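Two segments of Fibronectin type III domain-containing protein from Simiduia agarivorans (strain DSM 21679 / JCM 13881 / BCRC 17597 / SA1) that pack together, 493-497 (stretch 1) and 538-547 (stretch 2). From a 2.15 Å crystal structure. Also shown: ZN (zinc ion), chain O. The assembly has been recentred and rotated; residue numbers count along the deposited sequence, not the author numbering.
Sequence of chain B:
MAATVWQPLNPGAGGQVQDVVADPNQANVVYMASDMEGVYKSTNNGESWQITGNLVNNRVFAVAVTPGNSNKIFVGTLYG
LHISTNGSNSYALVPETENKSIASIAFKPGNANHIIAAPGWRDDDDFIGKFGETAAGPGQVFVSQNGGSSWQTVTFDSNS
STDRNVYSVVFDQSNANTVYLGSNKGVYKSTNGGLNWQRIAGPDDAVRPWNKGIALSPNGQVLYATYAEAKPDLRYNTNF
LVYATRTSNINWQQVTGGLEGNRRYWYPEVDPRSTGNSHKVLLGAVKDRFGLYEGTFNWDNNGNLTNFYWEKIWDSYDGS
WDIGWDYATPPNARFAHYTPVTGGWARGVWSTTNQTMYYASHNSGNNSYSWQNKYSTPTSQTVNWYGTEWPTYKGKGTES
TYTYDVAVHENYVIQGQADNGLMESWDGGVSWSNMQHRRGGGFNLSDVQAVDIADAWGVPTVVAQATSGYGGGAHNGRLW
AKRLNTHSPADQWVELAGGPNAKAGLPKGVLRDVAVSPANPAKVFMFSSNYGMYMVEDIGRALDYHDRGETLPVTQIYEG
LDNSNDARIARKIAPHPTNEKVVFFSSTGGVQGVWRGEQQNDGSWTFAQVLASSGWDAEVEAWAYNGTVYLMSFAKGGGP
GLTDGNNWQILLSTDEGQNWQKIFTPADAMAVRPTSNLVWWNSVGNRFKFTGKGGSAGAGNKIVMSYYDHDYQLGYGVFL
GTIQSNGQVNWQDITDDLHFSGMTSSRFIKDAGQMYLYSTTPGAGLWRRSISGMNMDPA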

# COMPACT_ATOMS: atom_id res chain seq x y z
N TRP B 493 18.90 -4.00 2.73
CA TRP B 493 19.61 -5.21 3.12
C TRP B 493 18.76 -6.05 4.07
O TRP B 493 18.08 -5.51 4.94
N VAL B 494 18.82 -7.37 3.90
CA VAL B 494 18.27 -8.32 4.86
C VAL B 494 19.31 -9.41 5.10
O VAL B 494 20.05 -9.78 4.19
N GLU B 495 19.38 -9.90 6.34
CA GLU B 495 20.31 -10.96 6.69
C GLU B 495 19.68 -12.32 6.45
O GLU B 495 18.58 -12.60 6.95
N LEU B 496 20.38 -13.17 5.70
CA LEU B 496 19.85 -14.48 5.34
C LEU B 496 20.38 -15.62 6.20
O LEU B 496 19.66 -16.60 6.42
N ALA B 497 21.62 -15.54 6.69
CA ALA B 497 22.21 -16.66 7.41
C ALA B 497 23.42 -16.19 8.20
O ALA B 497 23.98 -15.12 7.95
N ASP B 538 19.22 -21.88 -3.95
CA ASP B 538 18.45 -20.91 -4.72
C ASP B 538 18.16 -19.73 -3.80
O ASP B 538 17.40 -19.87 -2.84
N ILE B 539 18.77 -18.58 -4.08
CA ILE B 539 18.63 -17.44 -3.18
C ILE B 539 17.22 -16.85 -3.24
O ILE B 539 16.77 -16.24 -2.27
N GLY B 540 16.51 -17.02 -4.36
CA GLY B 540 15.12 -16.61 -4.39
C GLY B 540 14.27 -17.37 -3.39
O GLY B 540 13.44 -16.78 -2.69
N ARG B 541 14.46 -18.69 -3.32
CA ARG B 541 13.73 -19.49 -2.34
C ARG B 541 14.09 -19.08 -0.91
O ARG B 541 13.21 -19.00 -0.05
N ALA B 542 15.37 -18.81 -0.65
CA ALA B 542 15.76 -18.33 0.67
C ALA B 542 15.09 -17.00 0.99
O ALA B 542 14.71 -16.75 2.14
N LEU B 543 14.93 -16.14 -0.01
CA LEU B 543 14.23 -14.89 0.22
C LEU B 543 12.73 -15.10 0.39
O LEU B 543 12.09 -14.35 1.13
N ASP B 544 12.16 -16.12 -0.28
CA ASP B 544 10.76 -16.45 -0.05
C ASP B 544 10.51 -16.76 1.42
O ASP B 544 9.57 -16.24 2.03
N TYR B 545 11.38 -17.58 2.03
CA TYR B 545 11.24 -17.89 3.44
C TYR B 545 11.47 -16.66 4.31
O TYR B 545 10.75 -16.43 5.29
N HIS B 546 12.48 -15.84 3.97
CA HIS B 546 12.79 -14.69 4.79
C HIS B 546 11.62 -13.71 4.85
O HIS B 546 11.32 -13.15 5.91
N ASP B 547 10.96 -13.49 3.71
CA ASP B 547 9.85 -12.54 3.67
C ASP B 547 8.65 -13.01 4.48
O ASP B 547 7.77 -12.19 4.78

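A short strand (stretch 1) lies nearly at right angles (99°) to a helix (stretch 2), their axes approaching to 9.6 Å; the contact is largely apolar, with no hydrogen bond between the stretches. Leu496 (chi1 m, chi2 t) has the largest covered area. Its CA-to-CB bond points sideways, but the branched end reaches the helix: Leu496 CD1 lies 3.9 Å from Ile539 CG1 (Ile539 t, t), and Leu496 CD2 lies 3.8 Å from Leu543 CD2 (Leu543 m, t) and 4.0 Å from His546 CB. Ala542 points toward the strand, and Leu496 CD2 lies 4.1 Å from the backbone Ala542 O. Val494 (m) points toward the helix, its CG2 4.0 Å from Leu543 CD2.

His546 (chi1 t, chi2 -83°) points toward the strand, and Val494 CG2 lies over one face of its ring, a CH-pi contact 4.1 Å from the ring centroid; Val494 CB is 3.4 Å from His546 CE1. Glu495 points away, contributing its backbone: Glu495 O sits 3.6 Å from His546 CD2.

Polar side chains find their partners off this contact: His546 NE2 and Glu495 OE2 are hydrogen-bonded elsewhere in the structure. His546 ND1 donates weakly to Asp547 OD1 (3.4 Å), and Asp538 OD1 caps the helix, accepting from Arg541 N (3.1 Å) and, weakly, Gly540 N (2.9 Å). Outside the contact, Asp544 OD2 binds ZN at 2.2 Å, alongside two waters and one atom from elsewhere in the structure.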

# COMPACT_ATOMS: atom_id res chain seq x y z
CB TRP B 493 20.93 -4.87 3.82
CG TRP B 493 21.97 -4.28 2.92
CD1 TRP B 493 22.32 -2.96 2.83
CD2 TRP B 493 22.80 -4.99 1.99
NE1 TRP B 493 23.32 -2.81 1.90
CE2 TRP B 493 23.63 -4.04 1.37
CE3 TRP B 493 22.92 -6.34 1.63
CZ2 TRP B 493 24.56 -4.39 0.40
CZ3 TRP B 493 23.85 -6.68 0.67
CH2 TRP B 493 24.66 -5.71 0.06
CB VAL B 494 16.94 -8.94 4.39
CG1 VAL B 494 15.87 -7.86 4.24
CG2 VAL B 494 17.12 -9.69 3.08
CB GLU B 495 20.75 -10.84 8.15
CG GLU B 495 21.79 -11.88 8.55
CD GLU B 495 22.07 -11.89 10.04
OE1 GLU B 495 21.10 -11.90 10.83
OE2 GLU B 495 23.25 -11.88 10.42
CB LEU B 496 20.17 -14.79 3.87
CG LEU B 496 19.32 -14.04 2.83
CD1 LEU B 496 19.72 -14.46 1.41
CD2 LEU B 496 17.83 -14.29 3.06
CB ALA B 497 22.61 -17.78 6.44
CB ASP B 538 17.15 -21.53 -5.25
CG ASP B 538 16.42 -20.61 -6.21
OD1 ASP B 538 16.14 -19.44 -5.85
OD2 ASP B 538 16.11 -21.05 -7.34
CB ILE B 539 19.70 -16.38 -3.49
CG1 ILE B 539 19.67 -15.29 -2.42
CG2 ILE B 539 19.51 -15.81 -4.89
CD1 ILE B 539 20.77 -14.28 -2.55
CB ARG B 541 14.04 -20.97 -2.56
CG ARG B 541 13.25 -21.92 -1.69
CD ARG B 541 13.34 -23.34 -2.22
NE ARG B 541 12.45 -24.25 -1.52
CZ ARG B 541 12.85 -25.29 -0.80
NH1 ARG B 541 14.15 -25.56 -0.69
NH2 ARG B 541 11.97 -26.07 -0.20
CB ALA B 542 17.28 -18.20 0.74
CB LEU B 543 14.54 -13.90 -0.91
CG LEU B 543 15.96 -13.34 -0.81
CD1 LEU B 543 16.44 -12.73 -2.13
CD2 LEU B 543 16.05 -12.31 0.31
CB ASP B 544 10.32 -17.63 -0.94
CG ASP B 544 10.19 -17.24 -2.40
OD1 ASP B 544 10.24 -16.03 -2.71
OD2 ASP B 544 10.04 -18.15 -3.25
CB TYR B 545 12.22 -18.99 3.84
CG TYR B 545 11.71 -20.39 3.58
CD1 TYR B 545 11.53 -20.84 2.28
CD2 TYR B 545 11.42 -21.25 4.63
CE1 TYR B 545 11.07 -22.12 2.03
CE2 TYR B 545 10.96 -22.53 4.38
CZ TYR B 545 10.78 -22.96 3.08
OH TYR B 545 10.33 -24.23 2.83
CB HIS B 546 14.04 -13.98 4.28
CG HIS B 546 14.31 -12.68 4.99
ND1 HIS B 546 13.70 -11.50 4.63
CD2 HIS B 546 15.10 -12.40 6.05
CE1 HIS B 546 14.11 -10.54 5.44
NE2 HIS B 546 14.97 -11.05 6.31
CB ASP B 547 9.44 -12.28 2.22
CG ASP B 547 10.49 -11.48 1.45
OD1 ASP B 547 11.44 -10.98 2.08
OD2 ASP B 547 10.35 -11.36 0.21
ZN ZN O . 8.98 -19.98 -2.50
O HOH W 1 8.84 -20.99 -4.21
O HOH W 2 9.81 -21.16 -0.92